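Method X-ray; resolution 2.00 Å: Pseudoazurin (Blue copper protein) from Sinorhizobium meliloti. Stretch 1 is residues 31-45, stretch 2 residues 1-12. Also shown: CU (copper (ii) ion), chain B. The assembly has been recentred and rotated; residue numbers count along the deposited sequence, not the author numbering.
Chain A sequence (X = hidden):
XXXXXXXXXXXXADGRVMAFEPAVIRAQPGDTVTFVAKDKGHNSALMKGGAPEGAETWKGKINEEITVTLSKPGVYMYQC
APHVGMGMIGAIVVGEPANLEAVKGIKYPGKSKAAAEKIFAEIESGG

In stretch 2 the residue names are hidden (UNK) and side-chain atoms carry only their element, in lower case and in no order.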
ATOM      1  N   ASP A  31      -2.803   5.354  13.845  1.00 23.58           N
ATOM      2  CA  ASP A  31      -2.334   6.377  12.906  1.00 24.42           C
ATOM      3  C   ASP A  31      -3.194   6.389  11.643  1.00 25.73           C
ATOM      4  O   ASP A  31      -3.946   5.446  11.384  1.00 26.58           O
ATOM      5  CB  ASP A  31      -0.868   6.132  12.520  1.00 23.91           C
ATOM      6  CG  ASP A  31       0.100   6.349  13.676  1.00 25.24           C
ATOM      7  OD1 ASP A  31      -0.267   7.012  14.672  1.00 21.34           O
ATOM      8  OD2 ASP A  31       1.248   5.863  13.579  1.00 20.96           O
ATOM      9  N   THR A  32      -3.076   7.464  10.865  1.00 26.10           N
ATOM     10  CA  THR A  32      -3.777   7.587   9.587  1.00 26.82           C
ATOM     11  C   THR A  32      -2.798   7.781   8.433  1.00 26.31           C
ATOM     12  O   THR A  32      -1.707   8.325   8.616  1.00 25.96           O
ATOM     13  CB  THR A  32      -4.764   8.775   9.587  1.00 28.44           C
ATOM     14  OG1 THR A  32      -4.046  10.005   9.755  1.00 25.33           O
ATOM     15  CG2 THR A  32      -5.791   8.628  10.700  1.00 29.58           C
ATOM     16  N   VAL A  33      -3.204   7.327   7.249  1.00 25.39           N
ATOM     17  CA  VAL A  33      -2.455   7.553   6.017  1.00 25.43           C
ATOM     18  C   VAL A  33      -3.379   8.195   4.983  1.00 24.72           C
ATOM     19  O   VAL A  33      -4.445   7.659   4.679  1.00 25.94           O
ATOM     20  CB  VAL A  33      -1.880   6.237   5.449  1.00 25.68           C
ATOM     21  CG1 VAL A  33      -1.350   6.443   4.034  1.00 25.80           C
ATOM     22  CG2 VAL A  33      -0.785   5.704   6.355  1.00 22.61           C
ATOM     23  N   THR A  34      -2.963   9.347   4.460  1.00 23.88           N
ATOM     24  CA  THR A  34      -3.723  10.069   3.445  1.00 22.00           C
ATOM     25  C   THR A  34      -3.040   9.928   2.093  1.00 22.63           C
ATOM     26  O   THR A  34      -1.836  10.158   1.969  1.00 23.13           O
ATOM     27  CB  THR A  34      -3.842  11.564   3.794  1.00 24.44           C
ATOM     28  OG1 THR A  34      -4.466  11.709   5.076  1.00 23.62           O
ATOM     29  CG2 THR A  34      -4.657  12.305   2.742  1.00 21.89           C
ATOM     30  N   PHE A  35      -3.813   9.548   1.080  1.00 21.50           N
ATOM     31  CA  PHE A  35      -3.283   9.392  -0.270  1.00 19.49           C
ATOM     32  C   PHE A  35      -3.426  10.696  -1.039  1.00 20.28           C
ATOM     33  O   PHE A  35      -4.472  11.332  -0.995  1.00 21.98           O
ATOM     34  CB  PHE A  35      -3.977   8.232  -0.982  1.00 18.10           C
ATOM     35  CG  PHE A  35      -3.591   6.895  -0.429  1.00 14.54           C
ATOM     36  CD1 PHE A  35      -2.491   6.227  -0.934  1.00  7.02           C
ATOM     37  CD2 PHE A  35      -4.292   6.330   0.626  1.00 16.13           C
ATOM     38  CE1 PHE A  35      -2.110   5.003  -0.419  1.00 16.77           C
ATOM     39  CE2 PHE A  35      -3.915   5.100   1.150  1.00 22.35           C
ATOM     40  CZ  PHE A  35      -2.816   4.437   0.625  1.00 13.62           C
ATOM     41  N   VAL A  36      -2.356  11.093  -1.723  1.00 22.05           N
ATOM     42  CA  VAL A  36      -2.295  12.382  -2.405  1.00 21.96           C
ATOM     43  C   VAL A  36      -2.255  12.166  -3.913  1.00 21.49           C
ATOM     44  O   VAL A  36      -1.425  11.408  -4.418  1.00 20.59           O
ATOM     45  CB  VAL A  36      -1.042  13.176  -1.975  1.00 21.74           C
ATOM     46  CG1 VAL A  36      -1.063  14.583  -2.564  1.00 22.53           C
ATOM     47  CG2 VAL A  36      -0.945  13.229  -0.453  1.00 24.81           C
ATOM     48  N   ALA A  37      -3.154  12.840  -4.627  1.00 22.05           N
ATOM     49  CA  ALA A  37      -3.230  12.735  -6.080  1.00 23.47           C
ATOM     50  C   ALA A  37      -2.319  13.770  -6.731  1.00 24.09           C
ATOM     51  O   ALA A  37      -2.796  14.707  -7.374  1.00 24.79           O
ATOM     52  CB  ALA A  37      -4.672  12.919  -6.549  1.00 24.20           C
ATOM     53  N   LYS A  38      -1.009  13.599  -6.560  1.00 24.10           N
ATOM     54  CA  LYS A  38      -0.033  14.522  -7.144  1.00 25.66           C
ATOM     55  C   LYS A  38      -0.074  14.441  -8.669  1.00 25.12           C
ATOM     56  O   LYS A  38      -0.029  15.466  -9.350  1.00 29.06           O
ATOM     57  CB  LYS A  38       1.376  14.227  -6.625  1.00 25.49           C
ATOM     58  CG  LYS A  38       2.403  15.284  -7.010  1.00 30.92           C
ATOM     59  CD  LYS A  38       3.615  15.254  -6.095  1.00 38.67           C
ATOM     60  CE  LYS A  38       4.598  16.363  -6.439  1.00 45.86           C
ATOM     61  NZ  LYS A  38       5.730  16.425  -5.474  1.00 48.14           N
ATOM     62  N   ASP A  39      -0.156  13.217  -9.188  1.00 23.93           N
ATOM     63  CA  ASP A  39      -0.484  12.973 -10.592  1.00 25.72           C
ATOM     64  C   ASP A  39      -1.877  12.350 -10.668  1.00 25.43           C
ATOM     65  O   ASP A  39      -2.275  11.600  -9.773  1.00 21.88           O
ATOM     66  CB  ASP A  39       0.543  12.042 -11.240  1.00 24.20           C
ATOM     67  CG  ASP A  39       1.910  12.687 -11.389  1.00 30.01           C
ATOM     68  OD1 ASP A  39       1.977  13.893 -11.717  1.00 26.85           O
ATOM     69  OD2 ASP A  39       2.924  11.985 -11.190  1.00 27.71           O
ATOM     70  N   LYS A  40      -2.612  12.662 -11.733  1.00 25.17           N
ATOM     71  CA  LYS A  40      -3.992  12.198 -11.881  1.00 26.02           C
ATOM     72  C   LYS A  40      -4.067  10.809 -12.511  1.00 25.53           C
ATOM     73  O   LYS A  40      -3.110  10.341 -13.133  1.00 26.47           O
ATOM     74  CB  LYS A  40      -4.804  13.189 -12.719  1.00 28.32           C
ATOM     75  CG  LYS A  40      -4.791  14.623 -12.197  1.00 29.94           C
ATOM     76  CD  LYS A  40      -5.398  14.736 -10.804  1.00 33.63           C
ATOM     77  CE  LYS A  40      -5.518  16.189 -10.372  1.00 44.28           C
ATOM     78  NZ  LYS A  40      -6.125  16.329  -9.019  1.00 47.50           N
ATOM     79  N   GLY A  41      -5.215  10.160 -12.339  1.00 24.49           N
ATOM     80  CA  GLY A  41      -5.479   8.848 -12.927  1.00 24.38           C
ATOM     81  C   GLY A  41      -5.226   7.665 -12.007  1.00 23.12           C
ATOM     82  O   GLY A  41      -5.322   6.518 -12.443  1.00 23.11           O
ATOM     83  N   HIS A  42      -4.911   7.931 -10.739  1.00 23.32           N
ATOM     84  CA  HIS A  42      -4.645   6.867  -9.766  1.00 22.41           C
ATOM     85  C   HIS A  42      -5.726   6.792  -8.695  1.00 21.77           C
ATOM     86  O   HIS A  42      -6.470   7.747  -8.471  1.00 23.36           O
ATOM     87  CB  HIS A  42      -3.293   7.080  -9.080  1.00 22.89           C
ATOM     88  CG  HIS A  42      -2.156   7.288 -10.029  1.00 24.26           C
ATOM     89  ND1 HIS A  42      -1.582   6.257 -10.741  1.00 19.16           N
ATOM     90  CD2 HIS A  42      -1.479   8.407 -10.377  1.00 20.83           C
ATOM     91  CE1 HIS A  42      -0.605   6.734 -11.491  1.00 20.35           C
ATOM     92  NE2 HIS A  42      -0.521   8.036 -11.287  1.00 19.71           N
ATOM     93  N   ASN A  43      -5.798   5.638  -8.040  1.00 20.75           N
ATOM     94  CA  ASN A  43      -6.626   5.459  -6.856  1.00 19.72           C
ATOM     95  C   ASN A  43      -5.893   4.593  -5.836  1.00 19.07           C
ATOM     96  O   ASN A  43      -4.811   4.078  -6.119  1.00 19.49           O
ATOM     97  CB  ASN A  43      -7.983   4.840  -7.221  1.00 19.47           C
ATOM     98  CG  ASN A  43      -7.926   3.325  -7.376  1.00 21.05           C
ATOM     99  OD1 ASN A  43      -7.080   2.785  -8.093  1.00 18.21           O
ATOM    100  ND2 ASN A  43      -8.841   2.633  -6.708  1.00 26.99           N
ATOM    101  N   SER A  44      -6.487   4.444  -4.656  1.00 18.83           N
ATOM    102  CA  SER A  44      -5.969   3.540  -3.634  1.00 20.32           C
ATOM    103  C   SER A  44      -7.100   2.671  -3.101  1.00 19.68           C
ATOM    104  O   SER A  44      -8.115   3.187  -2.631  1.00 19.44           O
ATOM    105  CB  SER A  44      -5.334   4.329  -2.488  1.00 20.92           C
ATOM    106  OG  SER A  44      -4.814   3.451  -1.504  1.00 22.29           O
ATOM    107  N   ALA A  45      -6.918   1.354  -3.186  1.00 19.31           N
ATOM    108  CA  ALA A  45      -7.895   0.394  -2.681  1.00 20.00           C
ATOM    109  C   ALA A  45      -7.176  -0.795  -2.049  1.00 20.28           C
ATOM    110  O   ALA A  45      -6.167  -1.263  -2.573  1.00 18.19           O
ATOM    111  CB  ALA A  45      -8.805  -0.078  -3.808  1.00 18.93           C
ATOM    112  N   UNK A   1      -1.517  10.253  17.891  1.00 28.95           N
ATOM    113  CA  UNK A   1      -1.804   9.896  16.476  1.00 27.67           C
ATOM    114  C   UNK A   1      -0.861  10.647  15.543  1.00 27.10           C
ATOM    115  O   UNK A   1      -0.720  11.867  15.648  1.00 28.43           O
ATOM    116  c   UNK A   1      -3.255  10.239  16.129  1.00 29.80           C
ATOM    117  s   UNK A   1      -5.340  10.422  14.283  1.00 38.34           S
ATOM    118  c   UNK A   1      -5.150  12.202  14.289  1.00 39.23           C
ATOM    119  c   UNK A   1      -3.666   9.890  14.697  1.00 31.61           C
ATOM    120  N   UNK A   2      -0.223   9.912  14.635  1.00 24.27           N
ATOM    121  CA  UNK A   2       0.571  10.510  13.565  1.00 24.09           C
ATOM    122  C   UNK A   2      -0.183  10.376  12.243  1.00 24.11           C
ATOM    123  O   UNK A   2      -0.878   9.384  12.010  1.00 22.32           O
ATOM    124  o   UNK A   2       2.890  11.365  16.596  1.00 34.96           O
ATOM    125  c   UNK A   2       2.948  11.232  15.355  1.00 31.11           C
ATOM    126  c   UNK A   2       2.752   9.844  14.766  1.00 25.67           C
ATOM    127  o   UNK A   2       3.164  12.191  14.586  1.00 26.45           O
ATOM    128  c   UNK A   2       1.947   9.844  13.464  1.00 23.44           C
ATOM    129  N   UNK A   3      -0.048  11.389  11.390  1.00 26.37           N
ATOM    130  CA  UNK A   3      -0.733  11.431  10.102  1.00 26.35           C
ATOM    131  C   UNK A   3       0.302  11.409   8.989  1.00 26.21           C
ATOM    132  O   UNK A   3       1.128  12.318   8.889  1.00 26.97           O
ATOM    133  c   UNK A   3      -3.557  14.006  10.941  1.00 38.52           C
ATOM    134  c   UNK A   3      -1.595  12.692  10.000  1.00 27.55           C
ATOM    135  o   UNK A   3      -4.713  13.892  11.398  1.00 49.43           O
ATOM    136  c   UNK A   3      -2.587  12.856  11.148  1.00 31.68           C
ATOM    137  o   UNK A   3      -3.168  15.023  10.329  1.00 50.64           O
ATOM    138  N   UNK A   4       0.256  10.365   8.161  1.00 23.86           N
ATOM    139  CA  UNK A   4       1.245  10.164   7.104  1.00 23.49           C
ATOM    140  C   UNK A   4       0.666  10.410   5.715  1.00 23.73           C
ATOM    141  O   UNK A   4      -0.554  10.440   5.533  1.00 22.54           O
ATOM    142  c   UNK A   4       2.730   7.470  10.679  1.00 12.32           C
ATOM    143  c   UNK A   4       3.765   9.175   8.759  1.00 20.33           C
ATOM    144  c   UNK A   4       2.053   7.671   9.478  1.00 15.84           C
ATOM    145  c   UNK A   4       2.564   8.523   8.500  1.00 22.23           C
ATOM    146  c   UNK A   4       1.827   8.754   7.201  1.00 22.13           C
ATOM    147  o   UNK A   4       4.610   7.943  12.084  1.00 28.55           O
ATOM    148  c   UNK A   4       3.927   8.130  10.906  1.00 23.69           C
ATOM    149  c   UNK A   4       4.446   8.983   9.952  1.00 22.01           C
ATOM    150  N   UNK A   5       1.561  10.595   4.746  1.00 24.02           N
ATOM    151  CA  UNK A   5       1.192  10.889   3.362  1.00 24.96           C
ATOM    152  C   UNK A   5       1.830   9.891   2.403  1.00 22.18           C
ATOM    153  O   UNK A   5       3.016   9.589   2.516  1.00 17.47           O
ATOM    154  c   UNK A   5       0.974  13.426   3.731  1.00 33.42           C
ATOM    155  n   UNK A   5      -1.392  17.122   3.356  1.00 60.02           N
ATOM    156  c   UNK A   5      -0.841  15.979   2.961  1.00 52.27           C
ATOM    157  c   UNK A   5      -0.490  13.553   3.353  1.00 42.16           C
ATOM    158  n   UNK A   5      -0.096  15.960   1.858  1.00 49.23           N
ATOM    159  n   UNK A   5      -1.035  14.870   3.677  1.00 47.31           N
ATOM    160  c   UNK A   5       1.655  12.296   2.977  1.00 26.73           C
ATOM    161  N   UNK A   6       1.034   9.387   1.463  1.00 21.78           N
ATOM    162  CA  UNK A   6       1.537   8.569   0.366  1.00 20.49           C
ATOM    163  C   UNK A   6       1.100   9.199  -0.949  1.00 19.75           C
ATOM    164  O   UNK A   6      -0.094   9.291  -1.229  1.00 21.60           O
ATOM    165  c   UNK A   6       1.464   6.331  -0.784  1.00 18.31           C
ATOM    166  c   UNK A   6       1.002   7.128   0.432  1.00 20.90           C
ATOM    167  c   UNK A   6       1.450   6.457   1.716  1.00 14.44           C
ATOM    168  N   UNK A   7       2.068   9.638  -1.748  1.00 19.82           N
ATOM    169  CA  UNK A   7       1.774  10.271  -3.030  1.00 21.06           C
ATOM    170  C   UNK A   7       1.541   9.223  -4.111  1.00 20.78           C
ATOM    171  O   UNK A   7       2.266   8.231  -4.191  1.00 21.68           O
ATOM    172  o   UNK A   7       3.938  14.599  -2.723  1.00 37.42           O
ATOM    173  c   UNK A   7       4.109  13.396  -3.007  1.00 30.16           C
ATOM    174  o   UNK A   7       5.072  12.990  -3.692  1.00 36.95           O
ATOM    175  c   UNK A   7       2.912  11.206  -3.439  1.00 21.63           C
ATOM    176  c   UNK A   7       3.097  12.387  -2.497  1.00 26.90           C
ATOM    177  N   UNK A   8       0.519   9.451  -4.933  1.00 20.51           N
ATOM    178  CA  UNK A   8       0.221   8.589  -6.075  1.00 20.45           C
ATOM    179  C   UNK A   8       0.802   9.263  -7.316  1.00 20.83           C
ATOM    180  O   UNK A   8       0.343  10.335  -7.716  1.00 19.40           O
ATOM    181  c   UNK A   8      -1.293   8.383  -6.206  1.00 20.46           C
ATOM    182  s   UNK A   8      -3.698   7.480  -5.053  1.00 19.99           S
ATOM    183  c   UNK A   8      -1.965   7.972  -4.897  1.00 18.97           C
ATOM    184  c   UNK A   8      -4.470   9.068  -5.392  1.00  8.45           C
ATOM    185  N   UNK A   9       1.819   8.637  -7.909  1.00 21.81           N
ATOM    186  CA  UNK A   9       2.660   9.291  -8.916  1.00 22.22           C
ATOM    187  C   UNK A   9       2.835   8.472 -10.191  1.00 22.28           C
ATOM    188  O   UNK A   9       2.821   7.236 -10.164  1.00 18.38           O
ATOM    189  c   UNK A   9       4.045   9.564  -8.326  1.00 24.34           C
ATOM    190  c   UNK A   9       5.440  10.413  -6.428  1.00 29.07           C
ATOM    191  c   UNK A   9       3.962  11.984  -7.702  1.00 33.93           C
ATOM    192  c   UNK A   9       4.125  10.568  -7.177  1.00 18.48           C
ATOM    193  N   UNK A  10       3.022   9.179 -11.304  1.00 23.00           N
ATOM    194  CA  UNK A  10       3.367   8.550 -12.575  1.00 24.30           C
ATOM    195  C   UNK A  10       4.830   8.122 -12.594  1.00 24.67           C
ATOM    196  O   UNK A  10       5.158   7.046 -13.092  1.00 23.86           O
ATOM    197  c   UNK A  10       1.616   9.738 -13.986  1.00 23.04           C
ATOM    198  o   UNK A  10       0.763   9.217 -13.267  1.00 22.51           O
ATOM    199  n   UNK A  10       1.306  10.528 -15.005  1.00 18.47           N
ATOM    200  c   UNK A  10       3.097   9.502 -13.748  1.00 25.34           C
ATOM    201  N   UNK A  11       5.700   8.975 -12.056  1.00 25.73           N
ATOM    202  CA  UNK A  11       7.136   8.707 -11.996  1.00 27.92           C
ATOM    203  C   UNK A  11       7.659   8.986 -10.587  1.00 27.80           C
ATOM    204  O   UNK A  11       7.515  10.098 -10.077  1.00 30.68           O
ATOM    205  n   UNK A  11      11.545   6.522 -14.551  1.00 50.08           N
ATOM    206  c   UNK A  11       7.871   9.579 -13.018  1.00 29.36           C
ATOM    207  c   UNK A  11       9.706   7.982 -13.701  1.00 42.12           C
ATOM    208  c   UNK A  11      11.193   7.858 -13.998  1.00 47.27           C
ATOM    209  c   UNK A  11       9.377   9.344 -13.116  1.00 34.19           C
ATOM    210  N   UNK A  12       8.263   7.974  -9.967  1.00 27.94           N
ATOM    211  CA  UNK A  12       8.793   8.090  -8.607  1.00 28.39           C
ATOM    212  C   UNK A  12      10.247   8.561  -8.614  1.00 29.41           C
ATOM    213  O   UNK A  12      10.860   8.705  -9.672  1.00 30.15           O
ATOM    214  c   UNK A  12       8.676   6.757  -7.883  1.00 25.82           C
TER
HETATM  215 CU    CU B 201      -2.048   4.308 -10.684  1.00 19.69          CU
HETATM  216  O   HOH W   1      -2.822  10.793   7.319  1.00 21.91           O
HETATM  217  O   HOH W   2       3.788   6.536  14.061  1.00 22.32           O
HETATM  218  O   HOH W   3      -1.295  11.890 -14.820  1.00 21.30           O

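Position 1 carries two carbons, a sulfur and a last carbon, unbranched, with the sulfur 4.0 Å from Thr32 CG2: Met1. Position 2 has three carbons, the third bearing two oxygens; its CB lies 3.8 Å from Asp31 OD1, but its end leads away from stretch 1: Glu2. Its backbone does the work, N donating to Asp31 OD1 at 2.9 Å and O accepting from Thr32 N at 3.1 Å.

Position 3 repeats that three-carbon carboxylate, its second carbon 3.5 Å from Thr32 OG1, on the same face as Thr32: Glu3. Position 4 is one carbon, then a six-carbon ring bearing one oxygen, a ring-edge carbon 3.6 Å from Asp31 OD2: Tyr4. Water 2 bridges its OH (2.6 Å) and Asp31 OD2 (2.7 Å).

Position 5 runs three carbons, a nitrogen, then a carbon with two more nitrogens, the third carbon 3.9 Å from Thr34 CB: Arg5. Its NH1 comes within 3.7 Å of Val36 CG2. Position 6 has three carbons forked at the first, buried between Val33 and Phe35: Val6, with CG2 3.6 Å from Val33 CG1 and CG1 3.8 Å from Phe35 CE1.

Position 7 is again three carbons ending in two oxygens, on the face of Val36, one oxygen 3.5 Å from Lys38 CD: Glu7, whose OE1 forms a long salt bridge with Lys38 NZ at 3.8 Å. Position 8, unbranched with a sulfur third, points toward stretch 1 and is covered by it more than any other residue: Met8. Its SD lies 3.7 Å from Asn43 C and its CE 4.0 Å from Ala37 CB.

Position 9 has four carbons forked at the second, one fork tip 3.6 Å from Lys38 CB: Leu9. Position 10 has two carbons, the second carrying a nitrogen and an oxygen, the oxygen accepting from His42 NE2 at 2.6 Å: Asn10. Its N donates to Asp39 OD2 at 2.8 Å. Position 11, four carbons in a row ending in nitrogen, leads away: Lys11. Position 12 has a single carbon, out of reach: Ala12.

The rule is a parallel ladder with alternating faces. Main-chain bonds alternate between strands, Tyr4 N to Thr32 O and Thr34 N to Tyr4 O (both 2.9 Å), on to Met8 N to Val36 O (2.8 Å), setting the register. Thr32, Thr34 and Val36 share one face with Glu3, Arg5 and Glu7; Val33 and Phe35 pack with Val6 on the other. Past Val36, where the partner strand gives way to loop, Met8 packs against Phe35, Ala37, His42 and Asn43. Asn10 holds His42 NE2 while His42 ND1 binds copper at 2.0 Å, as befits a blue copper protein.

Stretch 2, residues 1-12: MEEYRVEMLNKA
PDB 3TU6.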